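Local coordinates for fiber protein (Human adenovirus 16, PDB 3CNC) that forms the trimeric knob at the tip of the adenovirus fiber, a receptor-attachment domain whose association with CD46 probably varies among species B viruses, at residues N28-G33 / L111-N116; G61-G66 / S214-D219; G129-T134 / M183-N188. All coordinates share one frame; numbering follows the deposited sequence.

Interaction 1: N28-G33 / L111-N116; sequences NTLWTG and LNFKDN
The indole of Trp31 lies against the first carbons of Lys114, two side chains whose long directions run obliquely to one another. CB of Lys114 stands 3.9 Å above the plane of the Trp31 ring, displaced toward its rim, and CG of Lys114 reaches CZ2 of Trp31 at 3.8 Å. CG2 of Thr29 covers the same face, while CA of Gly33 presses on the opposite one, so the indole is sandwiched between Thr29 and Lys114 on one face and the backbone of Gly33 on the other. At its far end the indole meets Asn116, whose carbonyl O lies near the ring plane, 3.3 Å from CZ2 of Trp31. With chi1 of 71°, CG of Trp31 sits between the backbone N and the carbonyl carbon, which swings the ring over 112-115. Leu111 fills the other end: its CB lies 4.0 Å from CG of Leu30, and its CD2 approaches CG2 of Thr32.

Strands 29-31 and 112-115 are antiparallel neighbours in the sheet that carries the J, C, B and A strands of the fiber knob. Their axes are turned 109° apart, and good ladder bonding is confined to Trp31 and Asn112: Trp31 N donates to Asn112 O at 3.0 Å, nearly straight at 175°, and Asn112 N returns a bond to Trp31 O. The one further backbone bond between the two strands, Lys114 N to Thr29 O, is weak. That carbonyl also receives a CA-H...O contact from Phe113 and lies at the edge of the Phe113 ring.

Further out, Trp31 NE1 donates to Asn118 O, which helps to set the rotation of the indole. Lys114 NZ bonds Asn116 O at 2.6 Å and forms a salt bridge with Asp219 of the second subunit, where Gly62 also bonds OG1 of Thr29.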
loop_
_atom_site.group_PDB
_atom_site.type_symbol
_atom_site.label_atom_id
_atom_site.label_comp_id
_atom_site.label_asym_id
_atom_site.label_seq_id
_atom_site.Cartn_x
_atom_site.Cartn_y
_atom_site.Cartn_z
ATOM N N ASN A 28 16.094 11.298 -3.062
ATOM C CA ASN A 28 15.071 10.437 -3.663
ATOM C C ASN A 28 13.813 10.512 -2.797
ATOM O O ASN A 28 12.840 9.788 -3.000
ATOM C CB ASN A 28 15.569 8.995 -3.739
ATOM C CG ASN A 28 15.780 8.382 -2.374
ATOM O OD1 ASN A 28 16.242 9.047 -1.449
ATOM N ND2 ASN A 28 15.455 7.106 -2.243
ATOM N N THR A 29 13.843 11.414 -1.825
ATOM C CA THR A 29 12.728 11.599 -0.911
ATOM C C THR A 29 12.377 13.069 -0.797
ATOM O O THR A 29 13.246 13.904 -0.536
ATOM C CB THR A 29 13.073 11.081 0.501
ATOM O OG1 THR A 29 13.359 9.681 0.441
ATOM C CG2 THR A 29 11.915 11.309 1.448
ATOM N N LEU A 30 11.102 13.381 -1.007
ATOM C CA LEU A 30 10.616 14.753 -0.890
ATOM C C LEU A 30 9.613 14.693 0.264
ATOM O O LEU A 30 8.620 13.965 0.185
ATOM C CB LEU A 30 9.930 15.197 -2.187
ATOM C CG LEU A 30 9.498 16.664 -2.233
ATOM C CD1 LEU A 30 10.727 17.577 -2.119
ATOM C CD2 LEU A 30 8.754 16.949 -3.528
ATOM N N TRP A 31 9.874 15.435 1.342
ATOM C CA TRP A 31 8.975 15.379 2.495
ATOM C C TRP A 31 8.898 16.635 3.360
ATOM O O TRP A 31 9.561 17.638 3.106
ATOM C CB TRP A 31 9.353 14.173 3.384
ATOM C CG TRP A 31 10.666 14.322 4.146
ATOM C CD1 TRP A 31 11.561 15.363 4.069
ATOM C CD2 TRP A 31 11.175 13.438 5.149
ATOM N NE1 TRP A 31 12.581 15.183 4.968
ATOM C CE2 TRP A 31 12.369 14.012 5.647
ATOM C CE3 TRP A 31 10.736 12.217 5.683
ATOM C CZ2 TRP A 31 13.130 13.404 6.664
ATOM C CZ3 TRP A 31 11.495 11.610 6.694
ATOM C CH2 TRP A 31 12.677 12.208 7.173
ATOM N N THR A 32 8.072 16.549 4.396
ATOM C CA THR A 32 7.872 17.629 5.349
ATOM C C THR A 32 8.810 17.432 6.530
ATOM O O THR A 32 8.818 18.232 7.465
ATOM C CB THR A 32 6.453 17.595 5.918
ATOM O OG1 THR A 32 6.184 16.278 6.431
ATOM C CG2 THR A 32 5.445 17.944 4.860
ATOM N N GLY A 33 9.596 16.362 6.478
ATOM C CA GLY A 33 10.480 16.030 7.580
ATOM C C GLY A 33 9.660 15.116 8.480
ATOM O O GLY A 33 8.434 15.074 8.346
ATOM N N LEU A 111 8.262 21.829 0.783
ATOM C CA LEU A 111 8.817 20.518 1.086
ATOM C C LEU A 111 10.288 20.582 0.712
ATOM O O LEU A 111 10.726 21.545 0.094
ATOM C CB LEU A 111 8.131 19.442 0.234
ATOM C CG LEU A 111 6.615 19.248 0.353
ATOM C CD1 LEU A 111 6.124 18.414 -0.828
ATOM C CD2 LEU A 111 6.262 18.571 1.681
ATOM N N ASN A 112 11.056 19.569 1.095
ATOM C CA ASN A 112 12.460 19.532 0.727
ATOM C C ASN A 112 12.986 18.109 0.856
ATOM O O ASN A 112 12.239 17.208 1.229
ATOM C CB ASN A 112 13.272 20.500 1.581
ATOM C CG ASN A 112 14.420 21.123 0.809
ATOM O OD1 ASN A 112 15.301 20.424 0.307
ATOM N ND2 ASN A 112 14.413 22.446 0.705
ATOM N N PHE A 113 14.258 17.897 0.543
ATOM C CA PHE A 113 14.836 16.560 0.593
ATOM C C PHE A 113 15.069 16.041 1.992
ATOM O O PHE A 113 14.992 16.783 2.965
ATOM C CB PHE A 113 16.148 16.529 -0.190
ATOM C CG PHE A 113 15.985 16.851 -1.640
ATOM C CD1 PHE A 113 16.895 17.674 -2.291
ATOM C CD2 PHE A 113 14.904 16.345 -2.359
ATOM C CE1 PHE A 113 16.730 17.995 -3.636
ATOM C CE2 PHE A 113 14.732 16.661 -3.703
ATOM C CZ PHE A 113 15.646 17.487 -4.342
ATOM N N LYS A 114 15.356 14.752 2.082
ATOM C CA LYS A 114 15.601 14.126 3.359
ATOM C C LYS A 114 17.022 14.369 3.832
ATOM O O LYS A 114 17.989 14.111 3.115
ATOM C CB LYS A 114 15.351 12.621 3.269
ATOM C CG LYS A 114 15.815 11.850 4.481
ATOM C CD LYS A 114 15.486 10.383 4.332
ATOM C CE LYS A 114 16.205 9.527 5.380
ATOM N NZ LYS A 114 15.733 9.788 6.780
ATOM N N ASP A 115 17.130 14.890 5.045
ATOM C CA ASP A 115 18.411 15.143 5.684
ATOM C C ASP A 115 18.194 14.548 7.071
ATOM O O ASP A 115 17.848 15.253 8.020
ATOM C CB ASP A 115 18.687 16.644 5.772
ATOM C CG ASP A 115 20.122 16.946 6.145
ATOM O OD1 ASP A 115 20.504 18.136 6.141
ATOM O OD2 ASP A 115 20.870 15.990 6.438
ATOM N N ASN A 116 18.365 13.235 7.159
ATOM C CA ASN A 116 18.150 12.514 8.404
ATOM C C ASN A 116 16.669 12.587 8.729
ATOM O O ASN A 116 15.855 12.147 7.929
ATOM C CB ASN A 116 19.006 13.118 9.512
ATOM C CG ASN A 116 20.454 12.708 9.390
ATOM O OD1 ASN A 116 21.361 13.452 9.763
ATOM N ND2 ASN A 116 20.682 11.504 8.867
#

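Interaction 2: G61-G66 / S214-D219; sequences GGLING and SYIRED
Arg217 grips the turn at Gly61 and Gly62 through both side chain and backbone. Its NE donates to Gly61 O at 2.7 Å and 168°, with the acceptor in the guanidinium plane, and its backbone N donates to Gly62 O at 3.0 Å. Gly62 O accepts a second hydrogen bond, from a water that also donates to Arg217 O and so closes a small ring of polar contacts. Chi1 of 74° places CG of Arg217 between its backbone N and carbonyl carbon; from there the chain runs extended to NE, bringing it to the glycine carbonyl. The outer nitrogens are held as well, NH1 by Gly129 O and NH2 by a salt bridge to Glu26 of the third subunit.

This turn joins strands 51-60 and 63-72, and strand 211-216 pairs antiparallel with the latter as the outermost strand, within the chain, of the knob's J-C-B-A sheet. In the hydrogen-bonded pair of Ile64 and Tyr215, Ile64 N donates to Tyr215 O at 3.1 Å, whereas the return bond from Tyr215 N is weak.

The two side chains of that pair lie side by side and point the same way. CB of Ile64 sits over the face of the Tyr215 ring in a CH-pi contact, 3.7 Å from the centroid, and CG1 of Ile64 comes 3.4 Å from CE1 of Tyr215. At its tip the phenol OH is hydrogen-bonded to Phe130 O. The side chains of Ile64 and Arg217 cross at about a right angle, CG1 of Ile64 lying against CB of Arg217. In the neighbouring non-hydrogen-bonded pair, Leu63 and Ile216, CD2 of Leu63 touches CD1 of Ile216 at 3.6 Å.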
loop_
_atom_site.group_PDB
_atom_site.type_symbol
_atom_site.label_atom_id
_atom_site.label_comp_id
_atom_site.label_asym_id
_atom_site.label_seq_id
_atom_site.Cartn_x
_atom_site.Cartn_y
_atom_site.Cartn_z
ATOM N N GLY A 61 11.273 4.070 -8.915
ATOM C CA GLY A 61 11.151 3.714 -10.314
ATOM C C GLY A 61 10.167 4.670 -10.964
ATOM O O GLY A 61 10.264 5.882 -10.767
ATOM N N GLY A 62 9.211 4.134 -11.721
ATOM C CA GLY A 62 8.231 4.982 -12.373
ATOM C C GLY A 62 7.117 5.445 -11.448
ATOM O O GLY A 62 6.229 6.188 -11.866
ATOM N N LEU A 63 7.162 5.008 -10.190
ATOM C CA LEU A 63 6.148 5.372 -9.200
ATOM C C LEU A 63 6.680 6.255 -8.076
ATOM O O LEU A 63 7.885 6.380 -7.869
ATOM C CB LEU A 63 5.568 4.119 -8.531
ATOM C CG LEU A 63 4.826 3.046 -9.327
ATOM C CD1 LEU A 63 4.478 1.872 -8.416
ATOM C CD2 LEU A 63 3.552 3.662 -9.932
ATOM N N ILE A 64 5.752 6.882 -7.369
ATOM C CA ILE A 64 6.081 7.665 -6.186
ATOM C C ILE A 64 5.368 6.870 -5.094
ATOM O O ILE A 64 4.196 6.524 -5.251
ATOM C CB ILE A 64 5.457 9.091 -6.171
ATOM C CG1 ILE A 64 6.186 10.028 -7.136
ATOM C CG2 ILE A 64 5.509 9.654 -4.741
ATOM C CD1 ILE A 64 7.631 10.290 -6.789
ATOM N N ASN A 65 6.082 6.527 -4.027
ATOM C CA ASN A 65 5.456 5.849 -2.894
ATOM C C ASN A 65 5.155 6.970 -1.890
ATOM O O ASN A 65 6.078 7.651 -1.420
ATOM C CB ASN A 65 6.408 4.838 -2.261
ATOM C CG ASN A 65 6.400 3.508 -2.972
ATOM O OD1 ASN A 65 7.178 2.624 -2.631
ATOM N ND2 ASN A 65 5.518 3.351 -3.964
ATOM N N GLY A 66 3.878 7.169 -1.573
ATOM C CA GLY A 66 3.513 8.238 -0.653
ATOM C C GLY A 66 3.046 7.830 0.730
ATOM O O GLY A 66 2.457 6.764 0.913
ATOM N N SER A 214 0.201 5.228 -4.054
ATOM C CA SER A 214 1.224 5.358 -5.103
ATOM C C SER A 214 0.613 5.977 -6.358
ATOM O O SER A 214 -0.595 5.884 -6.564
ATOM C CB SER A 214 1.813 3.994 -5.475
ATOM O OG SER A 214 2.646 3.508 -4.448
ATOM N N TYR A 215 1.444 6.602 -7.184
ATOM C CA TYR A 215 0.962 7.198 -8.421
ATOM C C TYR A 215 2.073 7.262 -9.473
ATOM O O TYR A 215 3.248 7.288 -9.117
ATOM C CB TYR A 215 0.374 8.596 -8.141
ATOM C CG TYR A 215 1.344 9.625 -7.591
ATOM C CD1 TYR A 215 2.273 10.250 -8.419
ATOM C CD2 TYR A 215 1.298 10.007 -6.244
ATOM C CE1 TYR A 215 3.126 11.238 -7.928
ATOM C CE2 TYR A 215 2.153 10.994 -5.738
ATOM C CZ TYR A 215 3.055 11.608 -6.582
ATOM O OH TYR A 215 3.853 12.626 -6.109
ATOM N N ILE A 216 1.703 7.255 -10.756
ATOM C CA ILE A 216 2.682 7.327 -11.852
ATOM C C ILE A 216 3.314 8.711 -11.770
ATOM O O ILE A 216 2.602 9.720 -11.702
ATOM C CB ILE A 216 2.020 7.200 -13.261
ATOM C CG1 ILE A 216 1.081 5.982 -13.331
ATOM C CG2 ILE A 216 3.099 7.109 -14.325
ATOM C CD1 ILE A 216 1.686 4.725 -12.863
ATOM N N ARG A 217 4.638 8.780 -11.810
ATOM C CA ARG A 217 5.294 10.071 -11.679
ATOM C C ARG A 217 5.706 10.780 -12.954
ATOM O O ARG A 217 5.931 10.164 -13.992
ATOM C CB ARG A 217 6.509 9.942 -10.749
ATOM C CG ARG A 217 7.728 9.249 -11.333
ATOM C CD ARG A 217 8.833 9.137 -10.281
ATOM N NE ARG A 217 10.032 8.529 -10.838
ATOM C CZ ARG A 217 10.955 9.191 -11.528
ATOM N NH1 ARG A 217 10.824 10.502 -11.734
ATOM N NH2 ARG A 217 11.989 8.537 -12.048
ATOM N N GLU A 218 5.802 12.099 -12.865
ATOM C CA GLU A 218 6.211 12.920 -13.992
ATOM C C GLU A 218 7.713 12.694 -14.201
ATOM O O GLU A 218 8.413 12.318 -13.267
ATOM C CB GLU A 218 5.934 14.390 -13.672
ATOM C CG GLU A 218 6.484 15.374 -14.667
ATOM C CD GLU A 218 5.489 15.763 -15.741
ATOM O OE1 GLU A 218 4.334 15.265 -15.705
ATOM O OE2 GLU A 218 5.869 16.581 -16.622
ATOM N N ASP A 219 8.203 12.908 -15.419
ATOM C CA ASP A 219 9.630 12.738 -15.692
ATOM C C ASP A 219 10.385 13.891 -15.042
ATOM O O ASP A 219 9.794 14.930 -14.730
ATOM C CB ASP A 219 9.892 12.736 -17.199
ATOM C CG ASP A 219 9.196 11.588 -17.910
ATOM O OD1 ASP A 219 8.738 11.787 -19.059
ATOM O OD2 ASP A 219 9.115 10.489 -17.320
HETATM O O HOH W 1 6.624 7.412 -14.390
#

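Interaction 3: G129-T134 / M183-N188; sequences GFMPST and MAYAMN
A classic beta bulge, in which Ala184 and Tyr185 both face Phe94, lies near the start of strand 185-194 of the knob's G-H-I-D sheet, and the loop 129-134 packs on the tyrosine that projects from it. Met131 makes the closest approaches, its chain crossing Tyr185 at about a right angle. CG of Met131 rests 3.4 Å above the ring plane, offset toward the rim, in a CH-pi contact 3.6 Å from the centroid. CB of Met131 lies 3.5 Å from CD2 of Tyr185, so two successive carbons span the ring. Bends at chi2 (-63°) and chi3 (98°) carry the sulfur back toward the root of the tyrosine: SD of Met131 is 3.8 Å from CB of Tyr185 and makes an oblique Met-aromatic contact with the ring.

Pro132, next in the loop, also reaches the following residue of the strand: its CD approaches CB of Tyr185 at 4.3 Å, and its CG meets the carbonyl O of Ala186. Asn175 joins the two segments from outside, giving ND2 to Pro132 O and accepting from Ala186 N at OD1. The phenol OH has a weak hydrogen bond to Glu218, whose other carboxylate oxygen accepts from the backbone N of Thr134. Thr134 also packs on the ring directly, its CG2 lying 3.9 Å from CE2 of Tyr185.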
loop_
_atom_site.group_PDB
_atom_site.type_symbol
_atom_site.label_atom_id
_atom_site.label_comp_id
_atom_site.label_asym_id
_atom_site.label_seq_id
_atom_site.Cartn_x
_atom_site.Cartn_y
_atom_site.Cartn_z
ATOM N N GLY A 129 10.406 15.615 -10.783
ATOM C CA GLY A 129 10.312 14.172 -10.788
ATOM C C GLY A 129 9.429 13.568 -9.708
ATOM O O GLY A 129 9.173 12.362 -9.730
ATOM N N PHE A 130 8.967 14.384 -8.760
ATOM C CA PHE A 130 8.110 13.896 -7.675
ATOM C C PHE A 130 6.635 14.169 -7.930
ATOM O O PHE A 130 5.774 13.691 -7.193
ATOM C CB PHE A 130 8.486 14.563 -6.344
ATOM C CG PHE A 130 9.811 14.130 -5.796
ATOM C CD1 PHE A 130 10.965 14.856 -6.073
ATOM C CD2 PHE A 130 9.907 12.986 -5.004
ATOM C CE1 PHE A 130 12.217 14.441 -5.560
ATOM C CE2 PHE A 130 11.134 12.563 -4.490
ATOM C CZ PHE A 130 12.293 13.290 -4.766
ATOM N N MET A 131 6.350 14.950 -8.967
ATOM C CA MET A 131 4.977 15.319 -9.295
ATOM C C MET A 131 4.149 14.225 -9.949
ATOM O O MET A 131 4.676 13.301 -10.567
ATOM C CB MET A 131 4.976 16.534 -10.228
ATOM C CG MET A 131 5.658 17.750 -9.655
ATOM S SD MET A 131 4.812 18.323 -8.180
ATOM C CE MET A 131 5.845 17.573 -6.899
ATOM N N PRO A 132 2.819 14.320 -9.816
ATOM C CA PRO A 132 1.959 13.306 -10.436
ATOM C C PRO A 132 2.059 13.543 -11.939
ATOM O O PRO A 132 2.030 14.683 -12.380
ATOM C CB PRO A 132 0.565 13.649 -9.901
ATOM C CG PRO A 132 0.849 14.415 -8.629
ATOM C CD PRO A 132 2.031 15.267 -9.013
ATOM N N SER A 133 2.190 12.477 -12.721
ATOM C CA SER A 133 2.300 12.589 -14.179
ATOM C C SER A 133 1.103 13.259 -14.876
ATOM O O SER A 133 -0.047 12.888 -14.641
ATOM C CB SER A 133 2.489 11.190 -14.789
ATOM O OG SER A 133 2.249 11.205 -16.192
ATOM N N THR A 134 1.374 14.229 -15.747
ATOM C CA THR A 134 0.284 14.865 -16.485
ATOM C C THR A 134 -0.199 13.959 -17.645
ATOM O O THR A 134 -1.262 14.195 -18.224
ATOM C CB THR A 134 0.689 16.255 -17.031
ATOM O OG1 THR A 134 1.893 16.154 -17.799
ATOM C CG2 THR A 134 0.908 17.231 -15.880
ATOM N N MET A 183 0.729 27.635 -11.853
ATOM C CA MET A 183 0.540 26.288 -11.330
ATOM C C MET A 183 0.731 25.215 -12.392
ATOM O O MET A 183 0.188 25.325 -13.482
ATOM C CB MET A 183 -0.859 26.184 -10.735
ATOM C CG MET A 183 -1.115 24.930 -9.953
ATOM S SD MET A 183 -2.696 25.098 -9.146
ATOM C CE MET A 183 -3.268 23.396 -9.055
ATOM N N ALA A 184 1.496 24.174 -12.062
ATOM C CA ALA A 184 1.767 23.080 -12.994
ATOM C C ALA A 184 1.259 21.721 -12.507
ATOM O O ALA A 184 0.980 20.830 -13.317
ATOM C CB ALA A 184 3.267 23.001 -13.269
ATOM N N TYR A 185 1.137 21.555 -11.191
ATOM C CA TYR A 185 0.667 20.286 -10.639
ATOM C C TYR A 185 -0.228 20.473 -9.445
ATOM O O TYR A 185 -0.158 21.494 -8.763
ATOM C CB TYR A 185 1.846 19.414 -10.220
ATOM C CG TYR A 185 2.879 19.270 -11.298
ATOM C CD1 TYR A 185 3.939 20.168 -11.393
ATOM C CD2 TYR A 185 2.758 18.276 -12.268
ATOM C CE1 TYR A 185 4.855 20.082 -12.432
ATOM C CE2 TYR A 185 3.668 18.182 -13.317
ATOM C CZ TYR A 185 4.712 19.087 -13.393
ATOM O OH TYR A 185 5.608 19.000 -14.430
ATOM N N ALA A 186 -1.061 19.473 -9.184
ATOM C CA ALA A 186 -1.963 19.524 -8.049
ATOM C C ALA A 186 -2.062 18.167 -7.384
ATOM O O ALA A 186 -2.020 17.130 -8.050
ATOM C CB ALA A 186 -3.367 19.991 -8.487
ATOM N N MET A 187 -2.215 18.191 -6.064
ATOM C CA MET A 187 -2.358 16.975 -5.272
ATOM C C MET A 187 -3.254 17.306 -4.082
ATOM O O MET A 187 -2.835 18.001 -3.166
ATOM C CB MET A 187 -0.983 16.500 -4.798
ATOM C CG MET A 187 -0.998 15.158 -4.083
ATOM S SD MET A 187 0.672 14.469 -3.937
ATOM C CE MET A 187 1.128 15.013 -2.377
ATOM N N ASN A 188 -4.489 16.823 -4.096
ATOM C CA ASN A 188 -5.413 17.110 -3.003
ATOM C C ASN A 188 -5.812 15.889 -2.204
ATOM O O ASN A 188 -6.024 14.807 -2.756
ATOM C CB ASN A 188 -6.684 17.787 -3.527
ATOM C CG ASN A 188 -6.389 19.085 -4.233
ATOM O OD1 ASN A 188 -5.321 19.665 -4.055
ATOM N ND2 ASN A 188 -7.337 19.559 -5.030
#

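Interactions 1 and 2 reach the same sheet, their centres about 16 Å apart, whereas interaction 3 brings the loop 129-134 onto the four-stranded sheet. Along the chain the segments of interactions 1 and 2 alternate; interaction 3 opens after interaction 1 closes and falls between the two segments of interaction 2. The centres of interactions 2 and 3 are about 10 Å apart, and Glu218 N lies 2.8 Å from Met131 O, a probable hydrogen bond. Phe130 extends from the same loop to pack on Leu30 and Phe113 of interaction 1. In the trimer, residues of interaction 1 meet those of interaction 2 on a neighbouring subunit, so both strand pairs contribute to the subunit interface.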